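Local coordinates for cell division protein FtsZ 1 (Methanocaldococcus jannaschii, PDB 2VAP) that binds GTP and probably hydrolyses it while polymerising into the contractile Z ring that marks the site of cell division, at residues K181-E193 with A241-I253. Residues are numbered along the deposited sequence; the frame is centred on the assembly and turned at random.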
ATOM      1  N   LYS A 181     -10.952   3.807   8.155  1.00 16.59           N
ATOM      2  CA  LYS A 181     -11.246   5.136   7.615  1.00 18.07           C
ATOM      3  C   LYS A 181     -11.187   6.229   8.688  1.00 22.83           C
ATOM      4  O   LYS A 181     -10.853   7.380   8.396  1.00 20.90           O
ATOM      5  CB  LYS A 181     -12.622   5.130   6.940  1.00 20.95           C
ATOM      6  CG  LYS A 181     -12.926   6.357   6.084  1.00 57.58           C
ATOM      7  CD  LYS A 181     -14.318   6.288   5.465  1.00 78.85           C
ATOM      8  CE  LYS A 181     -15.406   6.681   6.458  1.00 50.72           C
ATOM      9  NZ  LYS A 181     -16.761   6.633   5.843  1.00 69.46           N
ATOM     10  N   GLN A 182     -11.502   5.854   9.925  1.00 18.86           N
ATOM     11  CA  GLN A 182     -11.496   6.786  11.052  1.00 17.12           C
ATOM     12  C   GLN A 182     -10.082   7.144  11.518  1.00 17.45           C
ATOM     13  O   GLN A 182      -9.891   8.149  12.209  1.00 22.83           O
ATOM     14  CB  GLN A 182     -12.303   6.214  12.227  1.00 22.41           C
ATOM     15  CG  GLN A 182     -13.764   5.889  11.910  1.00 28.41           C
ATOM     16  CD  GLN A 182     -14.609   7.121  11.623  1.00280.64           C
ATOM     17  OE1 GLN A 182     -14.460   8.161  12.269  1.00 65.89           O
ATOM     18  NE2 GLN A 182     -15.509   7.006  10.653  1.00 71.28           N
ATOM     19  N   HIS A 183      -9.100   6.328  11.135  1.00 14.29           N
ATOM     20  CA  HIS A 183      -7.731   6.470  11.638  1.00 16.35           C
ATOM     21  C   HIS A 183      -6.654   6.462  10.547  1.00 22.19           C
ATOM     22  O   HIS A 183      -5.485   6.181  10.826  1.00 36.81           O
ATOM     23  CB  HIS A 183      -7.425   5.373  12.667  1.00 19.68           C
ATOM     24  CG  HIS A 183      -8.399   5.315  13.803  1.00 21.87           C
ATOM     25  ND1 HIS A 183      -8.407   6.240  14.824  1.00 19.38           N
ATOM     26  CD2 HIS A 183      -9.396   4.441  14.078  1.00 27.20           C
ATOM     27  CE1 HIS A 183      -9.368   5.939  15.679  1.00 26.49           C
ATOM     28  NE2 HIS A 183      -9.983   4.852  15.249  1.00 25.97           N
ATOM     29  N   THR A 184      -7.043   6.762   9.310  1.00 11.61           N
ATOM     30  CA  THR A 184      -6.078   6.850   8.211  1.00 11.61           C
ATOM     31  C   THR A 184      -6.103   8.216   7.538  1.00 10.70           C
ATOM     32  O   THR A 184      -7.122   8.910   7.549  1.00 14.64           O
ATOM     33  CB  THR A 184      -6.306   5.762   7.132  1.00 12.36           C
ATOM     34  OG1 THR A 184      -7.668   5.798   6.687  1.00 14.06           O
ATOM     35  CG2 THR A 184      -5.971   4.375   7.672  1.00 15.83           C
ATOM     36  N   ASP A 185      -4.964   8.591   6.962  1.00  9.57           N
ATOM     37  CA  ASP A 185      -4.853   9.794   6.146  1.00 10.50           C
ATOM     38  C   ASP A 185      -5.185   9.461   4.692  1.00 15.51           C
ATOM     39  O   ASP A 185      -5.882  10.220   4.015  1.00 13.14           O
ATOM     40  CB  ASP A 185      -3.450  10.393   6.275  1.00 11.73           C
ATOM     41  CG  ASP A 185      -3.155  10.883   7.685  1.00 15.58           C
ATOM     42  OD1 ASP A 185      -4.023  11.561   8.276  1.00 18.39           O
ATOM     43  OD2 ASP A 185      -2.057  10.591   8.202  1.00 14.18           O
ATOM     44  N   THR A 186      -4.677   8.321   4.229  1.00 12.41           N
ATOM     45  CA  THR A 186      -5.069   7.737   2.948  1.00 10.34           C
ATOM     46  C   THR A 186      -5.354   6.254   3.160  1.00 11.61           C
ATOM     47  O   THR A 186      -4.574   5.547   3.805  1.00 12.50           O
ATOM     48  CB  THR A 186      -3.979   7.925   1.866  1.00 11.77           C
ATOM     49  OG1 THR A 186      -3.745   9.321   1.662  1.00 12.47           O
ATOM     50  CG2 THR A 186      -4.407   7.305   0.538  1.00 14.07           C
ATOM     51  N   LEU A 187      -6.487   5.801   2.630  1.00 10.73           N
ATOM     52  CA  LEU A 187      -6.886   4.403   2.705  1.00  9.69           C
ATOM     53  C   LEU A 187      -6.920   3.807   1.298  1.00 12.18           C
ATOM     54  O   LEU A 187      -7.867   4.026   0.538  1.00 12.50           O
ATOM     55  CB  LEU A 187      -8.244   4.273   3.410  1.00 11.14           C
ATOM     56  CG  LEU A 187      -8.975   2.925   3.508  1.00 24.99           C
ATOM     57  CD1 LEU A 187      -8.119   1.840   4.149  1.00 21.19           C
ATOM     58  CD2 LEU A 187     -10.279   3.097   4.274  1.00 22.14           C
ATOM     59  N   VAL A 188      -5.863   3.077   0.955  1.00  9.07           N
ATOM     60  CA  VAL A 188      -5.758   2.433  -0.349  1.00  8.68           C
ATOM     61  C   VAL A 188      -6.429   1.066  -0.274  1.00 10.34           C
ATOM     62  O   VAL A 188      -5.990   0.191   0.477  1.00 10.47           O
ATOM     63  CB  VAL A 188      -4.283   2.279  -0.808  1.00 11.21           C
ATOM     64  CG1 VAL A 188      -4.218   1.700  -2.208  1.00 12.24           C
ATOM     65  CG2 VAL A 188      -3.550   3.618  -0.751  1.00 12.37           C
ATOM     66  N   VAL A 189      -7.499   0.898  -1.047  1.00  8.25           N
ATOM     67  CA  VAL A 189      -8.272  -0.342  -1.040  1.00  8.74           C
ATOM     68  C   VAL A 189      -8.148  -1.093  -2.369  1.00 12.07           C
ATOM     69  O   VAL A 189      -8.345  -0.519  -3.444  1.00 12.00           O
ATOM     70  CB  VAL A 189      -9.765  -0.095  -0.640  1.00 12.38           C
ATOM     71  CG1 VAL A 189     -10.474   0.827  -1.635  1.00 17.97           C
ATOM     72  CG2 VAL A 189     -10.516  -1.414  -0.477  1.00 15.19           C
ATOM     73  N   ILE A 190      -7.802  -2.375  -2.276  1.00  9.38           N
ATOM     74  CA  ILE A 190      -7.674  -3.246  -3.441  1.00 11.06           C
ATOM     75  C   ILE A 190      -8.738  -4.345  -3.370  1.00 12.32           C
ATOM     76  O   ILE A 190      -8.663  -5.226  -2.515  1.00 12.89           O
ATOM     77  CB  ILE A 190      -6.261  -3.886  -3.527  1.00 11.69           C
ATOM     78  CG1 ILE A 190      -5.176  -2.803  -3.548  1.00 13.68           C
ATOM     79  CG2 ILE A 190      -6.150  -4.797  -4.754  1.00 16.85           C
ATOM     80  CD1 ILE A 190      -3.793  -3.298  -3.143  1.00 16.59           C
ATOM     81  N   PRO A 191      -9.741  -4.290  -4.266  1.00 12.68           N
ATOM     82  CA  PRO A 191     -10.752  -5.345  -4.258  1.00 10.07           C
ATOM     83  C   PRO A 191     -10.251  -6.594  -4.985  1.00 11.59           C
ATOM     84  O   PRO A 191     -10.117  -6.584  -6.213  1.00 12.72           O
ATOM     85  CB  PRO A 191     -11.940  -4.705  -4.985  1.00 15.52           C
ATOM     86  CG  PRO A 191     -11.359  -3.607  -5.820  1.00 18.24           C
ATOM     87  CD  PRO A 191      -9.986  -3.278  -5.311  1.00 15.82           C
ATOM     88  N   ASN A 192      -9.965  -7.651  -4.222  1.00 10.52           N
ATOM     89  CA  ASN A 192      -9.465  -8.909  -4.789  1.00 10.18           C
ATOM     90  C   ASN A 192     -10.364  -9.489  -5.881  1.00  8.18           C
ATOM     91  O   ASN A 192      -9.873 -10.113  -6.818  1.00 13.15           O
ATOM     92  CB  ASN A 192      -9.230  -9.963  -3.699  1.00 11.59           C
ATOM     93  CG  ASN A 192      -7.922  -9.758  -2.939  1.00 11.96           C
ATOM     94  OD1 ASN A 192      -7.707 -10.365  -1.888  1.00 18.63           O
ATOM     95  ND2 ASN A 192      -7.043  -8.913  -3.467  1.00 10.32           N
ATOM     96  N   GLU A 193     -11.672  -9.272  -5.760  1.00 12.42           N
ATOM     97  CA  GLU A 193     -12.631  -9.773  -6.749  1.00 10.61           C
ATOM     98  C   GLU A 193     -12.299  -9.308  -8.171  1.00 10.44           C
ATOM     99  O   GLU A 193     -12.485 -10.058  -9.132  1.00 13.29           O
ATOM    100  CB  GLU A 193     -14.065  -9.386  -6.364  1.00 14.24           C
ATOM    101  CG  GLU A 193     -15.162  -9.960  -7.274  1.00 16.30           C
ATOM    102  CD  GLU A 193     -15.256 -11.486  -7.250  1.00 20.71           C
ATOM    103  OE1 GLU A 193     -14.633 -12.132  -6.377  1.00 17.30           O
ATOM    104  OE2 GLU A 193     -15.972 -12.044  -8.109  1.00 19.50           O
ATOM    105  N   ALA A 241       1.684  16.163   0.999  1.00 18.54           N
ATOM    106  CA  ALA A 241       0.707  17.121   0.470  1.00 25.22           C
ATOM    107  C   ALA A 241      -0.495  16.443  -0.195  1.00 24.74           C
ATOM    108  O   ALA A 241      -1.621  16.935  -0.100  1.00 26.96           O
ATOM    109  CB  ALA A 241       1.380  18.085  -0.500  1.00 27.14           C
ATOM    110  N   VAL A 242      -0.246  15.317  -0.859  1.00 16.18           N
ATOM    111  CA  VAL A 242      -1.299  14.548  -1.526  1.00 13.24           C
ATOM    112  C   VAL A 242      -1.961  13.549  -0.574  1.00 18.19           C
ATOM    113  O   VAL A 242      -3.181  13.363  -0.611  1.00 20.24           O
ATOM    114  CB  VAL A 242      -0.756  13.821  -2.789  1.00 19.04           C
ATOM    115  CG1 VAL A 242      -1.762  12.807  -3.332  1.00 27.10           C
ATOM    116  CG2 VAL A 242      -0.399  14.831  -3.866  1.00 27.03           C
ATOM    117  N   MET A 243      -1.161  12.925   0.286  1.00 11.34           N
ATOM    118  CA  MET A 243      -1.641  11.812   1.110  1.00 12.55           C
ATOM    119  C   MET A 243      -2.216  12.195   2.479  1.00 11.54           C
ATOM    120  O   MET A 243      -2.930  11.395   3.089  1.00 12.35           O
ATOM    121  CB  MET A 243      -0.561  10.729   1.249  1.00 11.79           C
ATOM    122  CG  MET A 243      -0.073  10.177  -0.088  1.00 14.67           C
ATOM    123  SD  MET A 243       0.742   8.575   0.036  1.00 17.23           S
ATOM    124  CE  MET A 243      -0.664   7.471  -0.050  1.00 16.69           C
ATOM    125  N   ASN A 244      -1.912  13.406   2.955  1.00 12.92           N
ATOM    126  CA  ASN A 244      -2.435  13.904   4.239  1.00 13.23           C
ATOM    127  C   ASN A 244      -3.953  13.819   4.355  1.00 16.76           C
ATOM    128  O   ASN A 244      -4.485  13.430   5.398  1.00 18.35           O
ATOM    129  CB  ASN A 244      -1.986  15.347   4.500  1.00 18.86           C
ATOM    130  CG  ASN A 244      -0.755  15.434   5.390  1.00 54.93           C
ATOM    131  OD1 ASN A 244      -0.383  14.472   6.064  1.00 63.93           O
ATOM    132  ND2 ASN A 244      -0.122  16.602   5.402  1.00 68.26           N
ATOM    133  N   ASN A 245      -4.639  14.203   3.282  1.00 15.56           N
ATOM    134  CA  ASN A 245      -6.091  14.096   3.198  1.00 23.95           C
ATOM    135  C   ASN A 245      -6.502  13.359   1.924  1.00 23.75           C
ATOM    136  O   ASN A 245      -7.397  13.795   1.194  1.00 23.62           O
ATOM    137  CB  ASN A 245      -6.740  15.483   3.280  1.00 22.08           C
ATOM    138  CG  ASN A 245      -6.544  16.144   4.636  1.00 26.35           C
ATOM    139  OD1 ASN A 245      -5.975  17.231   4.731  1.00 58.43           O
ATOM    140  ND2 ASN A 245      -7.014  15.486   5.693  1.00 31.05           N
ATOM    141  N   GLY A 246      -5.835  12.235   1.673  1.00 17.89           N
ATOM    142  CA  GLY A 246      -6.077  11.422   0.482  1.00 16.11           C
ATOM    143  C   GLY A 246      -7.400  10.678   0.494  1.00 17.80           C
ATOM    144  O   GLY A 246      -7.887  10.258  -0.557  1.00 20.64           O
ATOM    145  N   GLY A 247      -7.973  10.509   1.685  1.00 12.56           N
ATOM    146  CA  GLY A 247      -9.266   9.847   1.848  1.00 12.43           C
ATOM    147  C   GLY A 247      -9.236   8.407   1.377  1.00 15.42           C
ATOM    148  O   GLY A 247      -8.392   7.624   1.814  1.00 17.04           O
ATOM    149  N   LEU A 248     -10.158   8.065   0.482  1.00 15.61           N
ATOM    150  CA  LEU A 248     -10.187   6.740  -0.127  1.00 15.19           C
ATOM    151  C   LEU A 248      -9.370   6.737  -1.413  1.00 12.70           C
ATOM    152  O   LEU A 248      -9.457   7.670  -2.217  1.00 13.28           O
ATOM    153  CB  LEU A 248     -11.629   6.298  -0.402  1.00 14.50           C
ATOM    154  CG  LEU A 248     -11.866   4.832  -0.788  1.00 18.71           C
ATOM    155  CD1 LEU A 248     -11.640   3.895   0.395  1.00 20.72           C
ATOM    156  CD2 LEU A 248     -13.266   4.653  -1.346  1.00 20.22           C
ATOM    157  N   ALA A 249      -8.573   5.688  -1.593  1.00 11.01           N
ATOM    158  CA  ALA A 249      -7.711   5.556  -2.762  1.00  8.99           C
ATOM    159  C   ALA A 249      -7.800   4.164  -3.376  1.00 11.92           C
ATOM    160  O   ALA A 249      -8.093   3.186  -2.685  1.00 12.63           O
ATOM    161  CB  ALA A 249      -6.269   5.883  -2.398  1.00 11.48           C
ATOM    162  N   MET A 250      -7.558   4.092  -4.683  1.00 10.92           N
ATOM    163  CA  MET A 250      -7.507   2.822  -5.407  1.00  9.15           C
ATOM    164  C   MET A 250      -6.321   2.818  -6.365  1.00 10.60           C
ATOM    165  O   MET A 250      -5.797   3.880  -6.718  1.00 12.97           O
ATOM    166  CB  MET A 250      -8.815   2.566  -6.161  1.00 12.83           C
ATOM    167  CG  MET A 250      -9.995   2.250  -5.256  1.00 14.65           C
ATOM    168  SD  MET A 250     -11.530   2.021  -6.167  1.00 16.97           S
ATOM    169  CE  MET A 250     -12.718   2.029  -4.829  1.00 22.60           C
ATOM    170  N   ILE A 251      -5.897   1.627  -6.782  1.00 10.00           N
ATOM    171  CA  ILE A 251      -4.708   1.494  -7.625  1.00 10.42           C
ATOM    172  C   ILE A 251      -5.003   0.991  -9.034  1.00 12.39           C
ATOM    173  O   ILE A 251      -6.019   0.334  -9.279  1.00 12.47           O
ATOM    174  CB  ILE A 251      -3.609   0.598  -6.972  1.00 11.15           C
ATOM    175  CG1 ILE A 251      -4.035  -0.877  -6.941  1.00 15.31           C
ATOM    176  CG2 ILE A 251      -3.244   1.115  -5.581  1.00 12.61           C
ATOM    177  CD1 ILE A 251      -2.898  -1.851  -6.652  1.00 14.61           C
ATOM    178  N   GLY A 252      -4.100   1.323  -9.951  1.00 11.34           N
ATOM    179  CA  GLY A 252      -4.091   0.772 -11.298  1.00 12.04           C
ATOM    180  C   GLY A 252      -2.671   0.367 -11.645  1.00 13.99           C
ATOM    181  O   GLY A 252      -1.731   1.133 -11.418  1.00 15.11           O
ATOM    182  N   ILE A 253      -2.515  -0.843 -12.173  1.00 10.62           N
ATOM    183  CA  ILE A 253      -1.203  -1.349 -12.578  1.00 10.02           C
ATOM    184  C   ILE A 253      -1.203  -1.702 -14.063  1.00 14.97           C
ATOM    185  O   ILE A 253      -2.116  -2.371 -14.553  1.00 15.47           O
ATOM    186  CB  ILE A 253      -0.761  -2.578 -11.731  1.00 16.31           C
ATOM    187  CG1 ILE A 253      -0.729  -2.225 -10.238  1.00 15.29           C
ATOM    188  CG2 ILE A 253       0.613  -3.089 -12.182  1.00 19.73           C
ATOM    189  CD1 ILE A 253      -0.659  -3.430  -9.309  1.00 22.70           C
TER
HETATM  190  O   HOH W   1      -8.172   7.739   4.767  1.00 22.12           O
HETATM  191  O   HOH W   2      -0.987  12.961   8.996  1.00 29.13           O
HETATM  192  O   HOH W   3      -6.234  13.093   7.536  1.00 31.32           O
HETATM  193  O   HOH W   4      -7.477  -0.684  -6.106  1.00 10.41           O
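Thr-186 meets the last turn of helix 236-243 with both branches: its OG1 donates to Met-243 O (2.6 Å), in the carbonyl plane and on a lone pair. A chi1 of -60° divides the work, setting the hydroxyl beside the backbone N and CG2 anti to it, against Met-243 CE and Ala-249 CB. Gly-246 brings its CA to 3.4 Å from Thr-186 OG1, an approach that suits a residue without a side chain, and Gly-247 takes a positive phi (62°), readily adopted without a CB. Leu-187 N donates almost straight to Gly-247 O (2.8 Å), Ala-249 N returns a bond to Leu-187 O, and Val-189 N closes the short parallel pairing on Ala-249 O (2.9 Å). Strand 186-191 is the last of the parallel, Rossmann-like GTPase sheet of the tubulin/FtsZ fold, and strand 249-256 borders the mixed sheet of the C-terminal domain, so this pairing splices the two domains. The strand axes are inclined by 50°, and beyond the pairing water 4 bridges Val-189 O and Ile-251 N. Buried, beta-branched Val-188 and Ile-190 pack closely on Ile-251, Val-188 CG1 lying 3.6 Å from Ile-251 CG2. Partly exposed Asp-185 and Asn-244 are looser: water 3 links Asp-185 OD1 to Asn-244 O, and that carboxylate also forms a salt bridge with Lys-148.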